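Local atomic coordinates of glucose-binding protein (Thermus thermophilus HB27, PDB entry 2B3F), a protein that binds galactose and glucose and probably serves as the solute-binding component of a binding-protein-dependent sugar transport system. Residues A[151-154]-A[159-162]; A[226-231]-A[246-251]; A[230-235]-A[253-258]; A[238-243]-A[265-270]. All coordinates share one frame; numbering follows the deposited sequence.

Interaction 1 of 4, residues A[151-154]-A[159-162]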
# COMPACT_ATOMS: atom_id res chain seq x y z
N THR A 151 12.37 21.80 -16.54
CA THR A 151 11.64 23.05 -16.74
C THR A 151 11.29 23.72 -15.41
O THR A 151 11.46 24.94 -15.25
CB THR A 151 10.34 22.82 -17.54
OG1 THR A 151 10.67 22.28 -18.82
CG2 THR A 151 9.55 24.11 -17.74
N LEU A 152 10.81 22.94 -14.44
CA LEU A 152 10.38 23.49 -13.15
C LEU A 152 11.56 23.99 -12.33
O LEU A 152 11.45 25.00 -11.64
CB LEU A 152 9.56 22.46 -12.35
CG LEU A 152 8.16 22.18 -12.88
CD1 LEU A 152 7.60 20.87 -12.30
CD2 LEU A 152 7.22 23.35 -12.58
N LYS A 153 12.68 23.27 -12.40
CA LYS A 153 13.90 23.73 -11.74
C LYS A 153 14.36 25.08 -12.32
O LYS A 153 14.72 25.99 -11.57
CB LYS A 153 15.02 22.70 -11.86
CG LYS A 153 14.89 21.56 -10.86
CD LYS A 153 15.92 20.50 -11.14
CE LYS A 153 15.73 19.27 -10.28
NZ LYS A 153 16.78 18.27 -10.60
N GLN A 154 14.31 25.19 -13.64
CA GLN A 154 14.60 26.46 -14.34
C GLN A 154 13.68 27.59 -13.88
O GLN A 154 14.12 28.73 -13.68
CB GLN A 154 14.53 26.26 -15.86
CG GLN A 154 15.71 25.40 -16.38
CD GLN A 154 15.47 24.78 -17.75
OE1 GLN A 154 14.44 25.00 -18.40
NE2 GLN A 154 16.45 23.99 -18.21
N ALA A 159 13.00 21.36 -6.08
CA ALA A 159 12.75 19.94 -5.85
C ALA A 159 11.31 19.68 -6.29
O ALA A 159 10.40 19.68 -5.45
CB ALA A 159 12.95 19.58 -4.40
N PRO A 160 11.11 19.52 -7.60
CA PRO A 160 9.75 19.30 -8.11
C PRO A 160 9.08 18.00 -7.64
O PRO A 160 7.85 17.91 -7.68
CB PRO A 160 9.95 19.25 -9.64
CG PRO A 160 11.27 19.87 -9.89
CD PRO A 160 12.10 19.59 -8.69
N LEU A 161 9.88 17.01 -7.24
CA LEU A 161 9.33 15.75 -6.69
C LEU A 161 9.42 15.74 -5.18
O LEU A 161 10.49 15.94 -4.61
CB LEU A 161 10.07 14.55 -7.28
CG LEU A 161 9.60 13.18 -6.76
CD1 LEU A 161 8.16 12.94 -7.14
CD2 LEU A 161 10.49 12.07 -7.28
N ALA A 162 8.27 15.52 -4.53
CA ALA A 162 8.20 15.33 -3.09
C ALA A 162 8.50 13.87 -2.79
O ALA A 162 8.03 12.98 -3.51
CB ALA A 162 6.82 15.71 -2.55
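The pyrrolidine ring of Pro160 is the nearest thing to a flat group in this contact, and helix 142-154 meets it at its outer rim, where CB, CG and CD point to Leu152 and Lys153. At the CB corner sits the Leu152 branch CD1, 3.9 Å from Pro160 CB, and the leucine runs past the ring in the opposite direction, its own CB lying 4.0 Å from Pro160 CG. The CD corner is taken by the aliphatic part of Lys153, which crosses the ring at about a right angle: its CG and CE each lie 4.0 Å from Pro160 CD. The lysine chain stays extended beyond CG (chi2 173°, chi3 -173°), which lays its methylenes along the proline and carries NZ past it to a hydrogen bond with Asp213 O. No hydrogen bond joins the two segments; the contact is apolar. An alanine in place of Pro160 would keep only CB near the leucine methyl, and the stem of Lys153 would probably lose the CG and CD carbons it rests against. Two backbone bonds, to Ala237 and Phe238, hold Pro160 directly before strand 161-162, which runs parallel to strand 238-240. Leu152 also reaches Phe238 of strand 238-240, while Pro160, a short connection after helix 142-154, leads into strand 161-162, one of the two outermost strands of the four-stranded sheet.

Interaction 2 of 4, residues A[226-231]-A[246-251]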
# COMPACT_ATOMS: atom_id res chain seq x y z
N GLN A 226 4.10 14.25 5.39
CA GLN A 226 4.93 15.46 5.17
C GLN A 226 5.34 15.64 3.72
O GLN A 226 5.43 16.76 3.23
CB GLN A 226 6.17 15.42 6.06
CG GLN A 226 5.86 15.71 7.49
CD GLN A 226 7.07 15.72 8.38
OE1 GLN A 226 7.83 14.75 8.44
NE2 GLN A 226 7.26 16.84 9.09
N ALA A 227 5.60 14.54 3.02
CA ALA A 227 5.90 14.61 1.60
C ALA A 227 4.65 15.08 0.79
O ALA A 227 4.75 15.87 -0.13
CB ALA A 227 6.41 13.28 1.10
N VAL A 228 3.46 14.56 1.13
CA VAL A 228 2.24 15.06 0.51
C VAL A 228 2.08 16.55 0.78
O VAL A 228 1.72 17.31 -0.13
CB VAL A 228 0.97 14.28 0.99
CG1 VAL A 228 -0.31 14.93 0.43
CG2 VAL A 228 1.06 12.82 0.53
N ASP A 229 2.34 16.95 2.01
CA ASP A 229 2.24 18.35 2.42
C ASP A 229 3.08 19.25 1.51
O ASP A 229 2.66 20.36 1.21
CB ASP A 229 2.72 18.53 3.87
CG ASP A 229 1.72 18.04 4.90
OD1 ASP A 229 0.55 17.74 4.55
OD2 ASP A 229 2.13 17.99 6.07
N ARG A 230 4.24 18.79 1.06
CA ARG A 230 5.08 19.60 0.16
C ARG A 230 4.36 19.93 -1.12
O ARG A 230 4.50 21.04 -1.64
CB ARG A 230 6.43 18.92 -0.18
CG ARG A 230 7.39 18.86 1.00
CD ARG A 230 8.69 18.19 0.64
NE ARG A 230 9.42 18.97 -0.35
CZ ARG A 230 10.20 20.00 -0.06
NH1 ARG A 230 10.40 20.35 1.21
NH2 ARG A 230 10.79 20.67 -1.04
N VAL A 231 3.61 18.98 -1.66
CA VAL A 231 2.82 19.22 -2.84
C VAL A 231 1.68 20.23 -2.55
O VAL A 231 1.45 21.17 -3.33
CB VAL A 231 2.25 17.90 -3.43
CG1 VAL A 231 1.36 18.18 -4.62
CG2 VAL A 231 3.39 16.99 -3.84
N ALA A 246 -5.10 10.38 -0.80
CA ALA A 246 -6.40 11.01 -1.06
C ALA A 246 -7.21 11.11 0.23
O ALA A 246 -7.81 12.15 0.50
CB ALA A 246 -7.17 10.25 -2.15
N GLY A 247 -7.21 10.06 1.05
CA GLY A 247 -7.88 10.09 2.35
C GLY A 247 -7.33 11.19 3.23
O GLY A 247 -8.08 11.92 3.85
N TYR A 248 -6.01 11.33 3.26
CA TYR A 248 -5.38 12.40 4.07
C TYR A 248 -5.84 13.77 3.61
O TYR A 248 -6.31 14.59 4.40
CB TYR A 248 -3.87 12.27 3.99
CG TYR A 248 -3.09 13.38 4.62
CD1 TYR A 248 -3.14 13.62 5.99
CD2 TYR A 248 -2.26 14.17 3.85
CE1 TYR A 248 -2.39 14.68 6.57
CE2 TYR A 248 -1.51 15.21 4.43
CZ TYR A 248 -1.58 15.44 5.77
OH TYR A 248 -0.83 16.48 6.33
N MET A 249 -5.73 14.01 2.31
CA MET A 249 -6.06 15.31 1.76
C MET A 249 -7.55 15.69 1.93
O MET A 249 -7.88 16.87 2.06
CB MET A 249 -5.62 15.38 0.29
CG MET A 249 -4.11 15.51 0.14
SD MET A 249 -3.55 15.86 -1.52
CE MET A 249 -3.65 14.22 -2.24
N THR A 250 -8.45 14.71 1.91
CA THR A 250 -9.88 14.99 2.06
C THR A 250 -10.31 14.91 3.50
O THR A 250 -10.85 15.88 4.02
CB THR A 250 -10.77 14.05 1.20
OG1 THR A 250 -10.50 12.68 1.55
CG2 THR A 250 -10.52 14.25 -0.28
N THR A 251 -10.08 13.79 4.16
CA THR A 251 -10.53 13.61 5.53
C THR A 251 -9.84 14.55 6.52
O THR A 251 -10.49 15.11 7.40
CB THR A 251 -10.38 12.12 5.96
OG1 THR A 251 -11.21 11.32 5.10
CG2 THR A 251 -10.78 11.87 7.40
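Helices 224-233 and 244-252, on either side of strand 238-240 in the chain, pack here through Val228 and Asp229 against Tyr248 and Met249. The short segments cross at -63° with their axes 11.0 Å apart, and the gap is bridged by side chains. Tyr248 OH donates to Asp229 OD1 at 2.6 Å, and OD1 accepts with its syn lone pair. The acceptor lies in the plane of the ring, at its hydroxyl edge, while the carboxylate itself is turned 37° from the ring. In this periplasmic binding protein fold the helix carrying Tyr248 runs close to the sugar cleft: its side chain is about 9 Å from the bound galactose and about 7 Å from that of Glu13, a galactose-binding residue. Beside the polar bridge, Val228 CG1, anti to the backbone N (chi1 174°), meets the ring edge at Tyr248 CD2 (4.0 Å) and the methionine at Met249 CG (3.9 Å). Met249 bends at chi3, about the CG-SD bond that lies against the valine methyl. A phenylalanine in place of Tyr248 would probably leave Asp229 OD1 without this donor and the carboxylate freer to turn. Met249 also touches Trp125 of strand 123-126.

Interaction 3 of 4, residues A[230-235]-A[253-258]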
# COMPACT_ATOMS: atom_id res chain seq x y z
N ARG A 230 4.24 18.79 1.06
CA ARG A 230 5.08 19.60 0.16
C ARG A 230 4.36 19.93 -1.12
O ARG A 230 4.50 21.04 -1.64
CB ARG A 230 6.43 18.92 -0.18
CG ARG A 230 7.39 18.86 1.00
CD ARG A 230 8.69 18.19 0.64
NE ARG A 230 9.42 18.97 -0.35
CZ ARG A 230 10.20 20.00 -0.06
NH1 ARG A 230 10.40 20.35 1.21
NH2 ARG A 230 10.79 20.67 -1.04
N VAL A 231 3.61 18.98 -1.66
CA VAL A 231 2.82 19.22 -2.84
C VAL A 231 1.68 20.23 -2.55
O VAL A 231 1.45 21.17 -3.33
CB VAL A 231 2.25 17.90 -3.43
CG1 VAL A 231 1.36 18.18 -4.62
CG2 VAL A 231 3.39 16.99 -3.84
N VAL A 232 0.98 20.03 -1.43
CA VAL A 232 -0.11 20.94 -1.04
C VAL A 232 0.41 22.39 -0.92
O VAL A 232 -0.27 23.34 -1.31
CB VAL A 232 -0.79 20.45 0.25
CG1 VAL A 232 -1.88 21.44 0.73
CG2 VAL A 232 -1.40 19.03 -0.01
N GLN A 233 1.63 22.51 -0.42
CA GLN A 233 2.33 23.80 -0.26
C GLN A 233 2.95 24.38 -1.55
O GLN A 233 3.34 25.54 -1.57
CB GLN A 233 3.42 23.62 0.77
CG GLN A 233 2.90 23.38 2.16
CD GLN A 233 3.89 22.68 3.05
OE1 GLN A 233 4.95 22.25 2.60
NE2 GLN A 233 3.55 22.56 4.34
N GLY A 234 3.02 23.62 -2.62
CA GLY A 234 3.70 24.08 -3.82
C GLY A 234 5.21 24.13 -3.69
O GLY A 234 5.88 24.76 -4.52
N LYS A 235 5.75 23.48 -2.65
CA LYS A 235 7.20 23.23 -2.53
C LYS A 235 7.65 22.02 -3.36
O LYS A 235 8.84 21.71 -3.42
CB LYS A 235 7.60 23.03 -1.08
CG LYS A 235 7.38 24.26 -0.24
CD LYS A 235 8.21 24.27 1.04
CE LYS A 235 7.42 23.78 2.23
NZ LYS A 235 7.98 24.28 3.53
N LEU A 253 -7.26 17.18 5.66
CA LEU A 253 -7.02 18.55 5.18
C LEU A 253 -8.24 19.23 4.56
O LEU A 253 -8.18 20.43 4.29
CB LEU A 253 -5.86 18.59 4.18
CG LEU A 253 -4.50 18.10 4.68
CD1 LEU A 253 -3.47 18.30 3.59
CD2 LEU A 253 -4.05 18.77 5.96
N LYS A 254 -9.30 18.47 4.30
CA LYS A 254 -10.57 19.02 3.78
C LYS A 254 -10.44 19.67 2.39
O LYS A 254 -11.19 20.59 2.04
CB LYS A 254 -11.18 20.00 4.78
CG LYS A 254 -11.32 19.49 6.18
CD LYS A 254 -12.01 18.16 6.25
CE LYS A 254 -12.36 17.75 7.66
NZ LYS A 254 -11.29 18.05 8.62
N LEU A 255 -9.50 19.17 1.59
CA LEU A 255 -9.34 19.57 0.20
C LEU A 255 -10.37 18.88 -0.69
O LEU A 255 -10.73 17.73 -0.44
CB LEU A 255 -7.95 19.24 -0.31
CG LEU A 255 -6.77 19.81 0.48
CD1 LEU A 255 -5.47 19.49 -0.25
CD2 LEU A 255 -6.92 21.30 0.65
N LYS A 256 -10.79 19.57 -1.75
CA LYS A 256 -11.82 19.06 -2.67
C LYS A 256 -11.17 18.28 -3.80
O LYS A 256 -10.35 18.84 -4.53
CB LYS A 256 -12.65 20.21 -3.25
CG LYS A 256 -13.28 21.09 -2.19
CD LYS A 256 -14.12 22.23 -2.79
CE LYS A 256 -14.49 23.26 -1.73
NZ LYS A 256 -13.34 24.19 -1.46
N PRO A 257 -11.52 16.99 -3.94
CA PRO A 257 -10.91 16.21 -5.01
C PRO A 257 -11.22 16.75 -6.39
O PRO A 257 -12.37 17.11 -6.66
CB PRO A 257 -11.51 14.80 -4.84
CG PRO A 257 -12.58 14.92 -3.85
CD PRO A 257 -12.45 16.20 -3.12
N GLY A 258 -10.19 16.84 -7.23
CA GLY A 258 -10.36 17.25 -8.62
C GLY A 258 -10.04 18.71 -8.88
O GLY A 258 -9.52 19.04 -9.95
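A small apolar surface contact between Val232 and two leucines, Leu253 and Leu255, joins the last turn of helix 224-233 to the loop that follows helix 244-252. A single methyl of the valine does the work. Val232 CG2 meets Leu255 CD1 tip to tip at 4.1 Å, and the same methyl lies 4.2 Å from Leu253 CD1. Both leucines extend the same way: CG is anti to the carbonyl carbon (chi1 -59° and -56° for Leu253 and Leu255), and each sends its CD1 branch toward the valine. Between them Lys254, the first residue to leave helical angles, takes a positive phi, and the leucines before and after it both point to helix 224-233. No hydrogen bond crosses the contact, which relies on methyl packing alone.

The helix of Val232 closes immediately afterwards in a Schellman motif. Gly234 takes the positive phi, its N bonding to Val231 O at 3.0 Å, while Lys235 N makes a weak bond to Arg230 O; the chain then heads for strand 238-240. On the other side Leu255 is tied by a backbone hydrogen bond to Met249 and packs on Phe261, just ahead of strand 262-265. Met249 of helix 244-252 touches both Val232 and Leu255, and Tyr248 touches Leu253, so the contact lies at the outer end of the groove between helices 224-233 and 244-252.

Interaction 4 of 4, residues A[238-243]-A[265-270]. Unlike the reference sequence in segment 238-243: Ile240 (reference Val).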
# COMPACT_ATOMS: atom_id res chain seq x y z
N PHE A 238 4.85 17.24 -7.68
CA PHE A 238 4.37 15.87 -7.76
C PHE A 238 4.76 15.05 -6.53
O PHE A 238 5.76 15.33 -5.88
CB PHE A 238 4.94 15.18 -8.98
CG PHE A 238 4.85 15.99 -10.25
CD1 PHE A 238 3.61 16.26 -10.83
CD2 PHE A 238 6.00 16.47 -10.87
CE1 PHE A 238 3.52 17.00 -12.01
CE2 PHE A 238 5.91 17.22 -12.04
CZ PHE A 238 4.68 17.48 -12.61
N ASN A 239 3.96 14.02 -6.27
CA ASN A 239 4.33 12.99 -5.27
C ASN A 239 3.79 11.65 -5.76
O ASN A 239 2.68 11.60 -6.24
CB ASN A 239 3.74 13.33 -3.91
CG ASN A 239 4.20 12.38 -2.81
OD1 ASN A 239 5.42 12.15 -2.62
ND2 ASN A 239 3.25 11.88 -2.04
N ILE A 240 4.59 10.59 -5.64
CA ILE A 240 4.13 9.23 -6.02
C ILE A 240 3.80 8.51 -4.72
O ILE A 240 4.69 8.25 -3.92
CB ILE A 240 5.21 8.45 -6.80
CG1 ILE A 240 5.66 9.19 -8.08
CG2 ILE A 240 4.72 7.04 -7.14
CD1 ILE A 240 4.56 9.55 -9.05
N MET A 241 2.53 8.18 -4.47
CA MET A 241 2.16 7.58 -3.20
C MET A 241 0.81 6.87 -3.33
O MET A 241 -0.00 7.23 -4.20
CB MET A 241 2.11 8.68 -2.14
CG MET A 241 1.80 8.26 -0.71
SD MET A 241 2.79 6.87 -0.15
CE MET A 241 4.49 7.37 -0.45
N GLY A 242 0.58 5.89 -2.48
CA GLY A 242 -0.71 5.20 -2.46
C GLY A 242 -1.86 6.13 -2.15
O GLY A 242 -1.66 7.20 -1.57
N ASP A 243 -3.08 5.69 -2.46
CA ASP A 243 -4.24 6.55 -2.31
C ASP A 243 -4.76 6.76 -0.89
O ASP A 243 -5.75 7.47 -0.68
CB ASP A 243 -5.37 6.19 -3.31
CG ASP A 243 -5.70 4.70 -3.41
OD1 ASP A 243 -5.27 3.87 -2.57
OD2 ASP A 243 -6.39 4.35 -4.39
N PRO A 265 -2.30 8.07 -13.00
CA PRO A 265 -1.42 6.93 -12.78
C PRO A 265 0.04 7.39 -12.77
O PRO A 265 0.37 8.43 -13.37
CB PRO A 265 -1.70 6.03 -13.98
CG PRO A 265 -3.10 6.36 -14.37
CD PRO A 265 -3.15 7.86 -14.19
N SER A 266 0.90 6.67 -12.06
CA SER A 266 2.30 7.01 -12.08
C SER A 266 2.73 7.00 -13.55
O SER A 266 2.30 6.14 -14.31
CB SER A 266 3.13 6.03 -11.26
OG SER A 266 2.73 6.05 -9.90
N PRO A 267 3.60 7.94 -13.93
CA PRO A 267 4.09 7.98 -15.31
C PRO A 267 4.47 6.60 -15.85
O PRO A 267 5.16 5.82 -15.17
CB PRO A 267 5.29 8.92 -15.20
CG PRO A 267 4.97 9.83 -14.11
CD PRO A 267 4.22 9.00 -13.11
N GLY A 268 3.98 6.27 -17.04
CA GLY A 268 4.31 5.01 -17.69
C GLY A 268 3.50 3.81 -17.21
O GLY A 268 3.78 2.69 -17.60
N THR A 269 2.51 4.03 -16.36
CA THR A 269 1.76 2.89 -15.80
C THR A 269 0.27 2.97 -16.07
O THR A 269 -0.51 2.18 -15.54
CB THR A 269 1.99 2.76 -14.27
OG1 THR A 269 1.31 3.79 -13.58
CG2 THR A 269 3.49 2.79 -13.94
N GLN A 270 -0.13 3.90 -16.93
CA GLN A 270 -1.53 4.10 -17.27
C GLN A 270 -2.11 2.77 -17.75
O GLN A 270 -1.47 2.05 -18.55
CB GLN A 270 -1.67 5.17 -18.37
CG GLN A 270 -1.18 6.57 -18.00
CD GLN A 270 0.36 6.68 -17.82
OE1 GLN A 270 1.14 5.93 -18.43
NE2 GLN A 270 0.79 7.62 -16.97
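Along segment 238-243, Ile240 is the residue that meets Ser266 and Pro267. Two positions before it Phe238 bonds through its backbone to Ala162 of strand 161-162, and its ring goes to Thr148 of helix 142-154. Ile240 then points back to the loop: CG2 lies 3.5 Å from Ser266 OG, while CD1 reaches Pro267 CD tip to tip at 4.1 Å. In the isoleucine CG1 lies beside the backbone N (chi1 -57°) and CG2 anti to that nitrogen, which sends one branch to the serine and the longer one to the proline. The hydroxyl it covers is not left without a polar partner, since Ser266 OG hydrogen-bonds to Ser175 OG of helix 166-190, a helix that Ile240 also touches. Met241 points away from the loop. After Gly242, Asp243 stands right before helix 244-252; its OD1 is hydrogen-bonded to ND1 of His119, a residue lining the galactose pocket, and its OD2 to Tyr329 OH. Across from the strand, Ser266 to Thr269 form a Pro-Gly type II beta turn, with Gly268 at positive phi. Ser266 O accepts both Thr269 N, at 2.9 Å, and Thr269 OG1, at 2.7 Å, the usual turn closure reinforced by a side-chain hydroxyl.

Interactions 1, 2 and 4 are buried, whereas interaction 3 is a surface contact. Interactions 2 and 3 share helix 224-233 and are two steps along the same groove, their centres 6 Å apart: the inner one, nearer the sugar, adds a tyrosine-aspartate hydrogen bond to its apolar packing, and the outer one has methyl groups alone. Interactions 1 and 4 reach the same four-stranded sheet through adjacent parallel strands, 161-162 and 238-240, joined by backbone hydrogen bonds. Interaction 1 sets a proline against two helix side chains; interaction 4 sets one strand isoleucine against a proline and a serine hydroxyl. Val231 packs on Asn239, linking the shared helix to the sheet.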